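Local atomic coordinates of monosaccharide ABC transporter substrate-binding protein, CUT2 family (Bradyrhizobium sp., PDB entry 4YHS), a protein that probably binds a monosaccharide or a related small solute outside the membrane and delivers it to an ABC importer. Residues A[328-331]-A[332-336]; A[337-340]-A[341-344]; A[309-312]-A[313-317]. All coordinates share one frame; numbering follows the deposited sequence.

Contact 1: residues A[328-331]-A[332-336]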
# COMPACT_ATOMS: atom_id res chain seq x y z
N PHE A 328 1.35 6.14 8.30
CA PHE A 328 2.15 6.41 9.48
C PHE A 328 3.37 5.53 9.45
O PHE A 328 3.37 4.45 8.84
CB PHE A 328 1.36 6.17 10.79
CG PHE A 328 0.82 4.77 10.94
CD1 PHE A 328 -0.43 4.43 10.42
CD2 PHE A 328 1.52 3.80 11.64
CE1 PHE A 328 -0.96 3.15 10.57
CE2 PHE A 328 1.01 2.51 11.78
CZ PHE A 328 -0.23 2.19 11.25
N VAL A 329 4.43 6.00 10.12
CA VAL A 329 5.70 5.31 10.08
C VAL A 329 5.75 4.36 11.28
O VAL A 329 5.53 4.78 12.41
CB VAL A 329 6.88 6.28 10.09
CG1 VAL A 329 8.18 5.54 10.24
CG2 VAL A 329 6.88 7.14 8.81
N VAL A 330 6.06 3.10 11.01
CA VAL A 330 6.25 2.10 12.03
C VAL A 330 7.73 1.94 12.41
O VAL A 330 8.59 1.76 11.53
CB VAL A 330 5.70 0.76 11.53
CG1 VAL A 330 5.95 -0.34 12.55
CG2 VAL A 330 4.21 0.91 11.25
N ASP A 331 8.00 1.94 13.72
CA ASP A 331 9.36 1.75 14.24
C ASP A 331 9.29 1.01 15.56
O ASP A 331 8.23 0.55 15.95
CB ASP A 331 10.10 3.08 14.40
CG ASP A 331 9.48 4.02 15.39
OD1 ASP A 331 8.60 3.64 16.20
OD2 ASP A 331 9.92 5.20 15.37
N SER A 332 10.42 0.90 16.27
CA SER A 332 10.41 0.11 17.50
C SER A 332 9.43 0.66 18.52
O SER A 332 8.87 -0.10 19.32
CB SER A 332 11.80 0.06 18.14
OG SER A 332 12.68 -0.64 17.30
N ALA A 333 9.26 1.99 18.55
CA ALA A 333 8.45 2.63 19.59
C ALA A 333 6.93 2.45 19.40
O ALA A 333 6.19 2.63 20.37
CB ALA A 333 8.79 4.12 19.68
N ASN A 334 6.46 2.10 18.20
CA ASN A 334 5.02 1.92 18.04
C ASN A 334 4.61 0.58 17.42
O ASN A 334 3.43 0.29 17.32
CB ASN A 334 4.38 3.08 17.23
CG ASN A 334 4.83 3.12 15.79
OD1 ASN A 334 5.65 2.32 15.36
ND2 ASN A 334 4.22 4.02 15.00
N ILE A 335 5.56 -0.26 17.01
CA ILE A 335 5.16 -1.45 16.30
C ILE A 335 4.29 -2.38 17.16
O ILE A 335 3.34 -2.98 16.66
CB ILE A 335 6.41 -2.22 15.73
CG1 ILE A 335 5.94 -3.36 14.82
CG2 ILE A 335 7.37 -2.68 16.83
CD1 ILE A 335 7.06 -3.89 13.93
N ALA A 336 4.58 -2.45 18.45
CA ALA A 336 3.81 -3.32 19.36
C ALA A 336 2.41 -2.71 19.68
O ALA A 336 1.56 -3.40 20.23
CB ALA A 336 4.60 -3.58 20.63
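The side-chain amide of N334 turns back to the end of strand 322-331 and grips its backbone twice. N334 OD1 takes the amide hydrogen of D331 N at 2.9 Å in a nearly straight bond (171°), and N334 ND2 gives to V329 O at 3.0 Å, a little tilted from the carbonyl plane. CG lies folded in between its own backbone N and carbonyl carbon (chi1 67°), which brings the amide round to this strand edge; F328 and V330 bond to strand 293-296 along the other. The tight part lies beyond. V330 CG1 packs on I335 CB at 3.7 Å, the two side chains crossing at about a right angle, and I335 continues onto Y283 and I286 of helix 280-287. D331 O accepts two amides, I335 N at 3.0 Å and N334 N at 3.3 Å; the second closes a type I beta turn, D331 to N334, that takes the chain off the strand. The solvent side is looser. S332 and A333 are exposed, and there D331 OD1 makes weak, bent bonds to A333 N (2.9 Å) and N334 N (3.3 Å), while OD2 turns to Y174. Chemically, the chain leaves the sheet with a side-chain amide standing in for a neighbouring strand, and the backbone N-H groups and the Y174 hydroxyl around D331 probably help stabilise its negative charge.

Contact 2: residues A[337-340]-A[341-344]; sequences TVPQ and ANIL
Q340 O draws in two backbone amides from the following residues, and these bonds set the shape of the bend. I343 N reaches Q340 O at 2.8 Å, fairly straight at 160°. L344 N meets the same Q340 O at 2.8 Å too, but with a more bent N-H (140°). One residue earlier, N342 N gives to P339 O at 3.0 Å. The bonds N342 to P339 and I343 to Q340 close two overlapping beta turns, both of type I by their backbone angles, so the chain winds tightly from P339 to I343.

Van der Waals contacts of the side chains form the second group. V338 CG1 and I343 CG2 make an apolar pair 4.2 Å apart, their side chains crossing at about a right angle, and both residues also touch the ring of F328. Farther along, Q340 CG grazes L344 CB at 4.1 Å. Two more contacts bring a carbon against a polar atom. The amide end of N342 lies against the outer carbons of the P339 ring, with N342 ND2 3.6 Å from P339 CD. I343 CG1 takes the folded-in place between backbone N and carbonyl carbon (chi1 60°), which lays it 3.4 Å from Q340 O. Outside the bend, L344 and I343 reach Y283 of helix 280-287.

The last group is the polar end of Q340. Its chain runs out extended, and NE2 gives to P345 O, with a weak second bond to D347. What results is a bend whose own carbonyls take up three of its amides, two of them at a single oxygen, while its apolar side chains attach it to helix 280-287 and to F328.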
# COMPACT_ATOMS: atom_id res chain seq x y z
N THR A 337 2.17 -1.46 19.30
CA THR A 337 0.89 -0.78 19.66
C THR A 337 -0.14 -0.93 18.55
O THR A 337 -1.33 -0.67 18.76
CB THR A 337 1.08 0.75 19.96
OG1 THR A 337 1.47 1.42 18.75
CG2 THR A 337 2.13 1.00 21.02
N VAL A 338 0.32 -1.37 17.37
CA VAL A 338 -0.55 -1.57 16.22
C VAL A 338 -0.87 -3.04 16.00
O VAL A 338 0.05 -3.88 16.00
CB VAL A 338 0.13 -1.03 14.92
CG1 VAL A 338 -0.74 -1.28 13.70
CG2 VAL A 338 0.46 0.46 15.07
N PRO A 339 -2.16 -3.39 15.88
CA PRO A 339 -2.42 -4.80 15.55
C PRO A 339 -1.80 -5.11 14.20
O PRO A 339 -2.06 -4.36 13.24
CB PRO A 339 -3.97 -4.88 15.46
CG PRO A 339 -4.46 -3.70 16.22
CD PRO A 339 -3.41 -2.61 15.96
N GLN A 340 -0.99 -6.16 14.13
CA GLN A 340 -0.43 -6.60 12.84
C GLN A 340 -1.47 -6.69 11.74
O GLN A 340 -1.21 -6.26 10.60
CB GLN A 340 0.22 -7.97 12.98
CG GLN A 340 0.82 -8.49 11.68
CD GLN A 340 1.57 -9.79 11.87
OE1 GLN A 340 2.24 -9.98 12.89
NE2 GLN A 340 1.45 -10.68 10.90
N ALA A 341 -2.64 -7.23 12.09
CA ALA A 341 -3.71 -7.50 11.12
C ALA A 341 -4.35 -6.26 10.52
O ALA A 341 -5.17 -6.40 9.61
CB ALA A 341 -4.79 -8.38 11.71
N ASN A 342 -3.95 -5.06 10.96
CA ASN A 342 -4.38 -3.85 10.22
C ASN A 342 -3.40 -3.51 9.08
O ASN A 342 -3.75 -2.75 8.17
CB ASN A 342 -4.50 -2.66 11.16
CG ASN A 342 -5.64 -2.82 12.12
OD1 ASN A 342 -6.53 -3.67 11.92
ND2 ASN A 342 -5.63 -2.02 13.19
N ILE A 343 -2.18 -4.04 9.15
CA ILE A 343 -1.13 -3.57 8.23
C ILE A 343 -0.41 -4.67 7.48
O ILE A 343 0.34 -4.35 6.57
CB ILE A 343 -0.04 -2.70 8.95
CG1 ILE A 343 0.67 -3.46 10.07
CG2 ILE A 343 -0.69 -1.43 9.51
CD1 ILE A 343 1.89 -2.70 10.62
N LEU A 344 -0.69 -5.92 7.83
CA LEU A 344 -0.17 -7.10 7.14
C LEU A 344 -1.16 -8.24 7.30
O LEU A 344 -2.00 -8.22 8.22
CB LEU A 344 1.17 -7.51 7.72
CG LEU A 344 2.46 -6.77 7.35
CD1 LEU A 344 3.60 -7.30 8.21
CD2 LEU A 344 2.75 -6.96 5.88

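Contact 3: residues A[309-312]-A[313-317]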
# COMPACT_ATOMS: atom_id res chain seq x y z
N GLN A 309 -17.54 0.54 1.41
CA GLN A 309 -17.99 1.45 0.37
C GLN A 309 -19.04 0.79 -0.56
O GLN A 309 -20.08 1.38 -0.87
CB GLN A 309 -16.79 1.91 -0.45
CG GLN A 309 -15.95 3.05 0.16
CD GLN A 309 -14.67 3.26 -0.60
OE1 GLN A 309 -14.13 2.31 -1.16
NE2 GLN A 309 -14.21 4.50 -0.67
N ALA A 310 -18.75 -0.42 -1.03
CA ALA A 310 -19.65 -1.11 -1.94
C ALA A 310 -21.02 -1.27 -1.31
O ALA A 310 -22.03 -1.00 -1.93
CB ALA A 310 -19.11 -2.47 -2.33
N VAL A 311 -21.03 -1.72 -0.06
CA VAL A 311 -22.29 -1.97 0.65
C VAL A 311 -23.06 -0.66 0.81
O VAL A 311 -24.26 -0.59 0.53
CB VAL A 311 -22.02 -2.66 2.01
CG1 VAL A 311 -23.30 -2.76 2.86
CG2 VAL A 311 -21.41 -4.08 1.76
N ARG A 312 -22.37 0.40 1.20
CA ARG A 312 -23.04 1.70 1.41
C ARG A 312 -23.71 2.18 0.11
O ARG A 312 -24.85 2.66 0.12
CB ARG A 312 -22.05 2.75 1.93
CG ARG A 312 -21.64 2.58 3.39
CD ARG A 312 -20.45 3.50 3.78
NE ARG A 312 -20.24 3.47 5.22
CZ ARG A 312 -21.01 4.09 6.11
NH1 ARG A 312 -22.05 4.83 5.71
NH2 ARG A 312 -20.74 4.00 7.42
N ILE A 313 -22.99 2.04 -1.00
CA ILE A 313 -23.51 2.44 -2.31
C ILE A 313 -24.75 1.60 -2.63
O ILE A 313 -25.81 2.15 -2.95
CB ILE A 313 -22.41 2.28 -3.40
CG1 ILE A 313 -21.30 3.30 -3.20
CG2 ILE A 313 -22.95 2.42 -4.82
CD1 ILE A 313 -20.02 2.93 -3.91
N LEU A 314 -24.64 0.29 -2.51
CA LEU A 314 -25.76 -0.60 -2.83
C LEU A 314 -26.99 -0.28 -1.97
O LEU A 314 -28.14 -0.47 -2.40
CB LEU A 314 -25.36 -2.08 -2.64
CG LEU A 314 -24.40 -2.65 -3.69
CD1 LEU A 314 -23.80 -3.92 -3.18
CD2 LEU A 314 -25.17 -2.91 -4.95
N GLU A 315 -26.76 0.23 -0.78
CA GLU A 315 -27.87 0.52 0.14
C GLU A 315 -28.30 2.00 0.10
O GLU A 315 -29.18 2.41 0.86
CB GLU A 315 -27.47 0.11 1.56
CG GLU A 315 -27.25 -1.39 1.69
CD GLU A 315 -26.99 -1.82 3.11
OE1 GLU A 315 -27.03 -0.96 4.03
OE2 GLU A 315 -26.76 -3.02 3.33
N GLY A 316 -27.69 2.77 -0.79
CA GLY A 316 -28.01 4.18 -0.92
C GLY A 316 -27.60 5.05 0.26
O GLY A 316 -28.16 6.13 0.46
N LYS A 317 -26.62 4.58 1.04
CA LYS A 317 -26.16 5.32 2.21
C LYS A 317 -25.02 6.25 1.87
O LYS A 317 -24.34 6.08 0.85
CB LYS A 317 -25.73 4.33 3.31
CG LYS A 317 -26.91 3.60 3.95
CD LYS A 317 -26.45 2.66 5.05
CE LYS A 317 -27.60 2.15 5.89
NZ LYS A 317 -28.60 1.41 5.08
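R312 O, at the end of helix 299-314, is gripped by K317 N at 2.8 Å (153°) and weakly by E315 N at 3.2 Å. With G316 N bonded to I313 O at 2.9 Å and G316 at positive phi, this is a Schellman motif that ends the helix. Upstream the helical pattern is regular, I313 N meeting Q309 O and L314 N meeting A310 O, both at 3.0 Å. It loosens at E315 N, which is shared between V311 O, through a bent bond of 2.9 Å, and, weakly, R312 O.

E315 carries the side-chain part. It runs alongside V311, both pointing the same way, and E315 OE2 lies 3.5 Å from V311 CG1. The chain is extended beyond CG, which carries the carboxylate out to three partners: OE2 accepts from S56 N and W59 NE1, and K317 NZ bridges to E315 OE1 at 3.0 Å from the anti side, somewhat out of the carboxylate plane. R312 sends its guanidinium to D308 and to D318 O. Swapping E315 for an alanine would probably leave the K317 amine without its counter-charge and deprive S56 N and W59 NE1 of their acceptor. Towards the sheet, A310 and L314 touch L61 of strand 60-65 and I313 touches I145 of strand 144-147. Backbone bonds thus close the helix end, and a carboxylate ties it to S56 and W59.

How the contacts relate
In chain order contact 3 comes first, then contact 1, then contact 2. Contacts 1 and 2 are neighbours, their centres about 10 Å apart, and F328 joins them: F328 CE2 packs on V338 CG2 at 3.9 Å and F328 CZ on I343 CG2 at 4.0 Å. Both also lean on Y283 of helix 280-287. Contact 3 is remote, its centre about 34 Å from that of contact 1 and 26 Å from that of contact 2, with nearest atoms about 17 and 15 Å away. Helix 299-314 is nevertheless followed, after a short loop, by strand 322-331, on whose end contact 1 sits. Proteins of this family typically bind their solute between two lobes; here the crystals contain bis-tris.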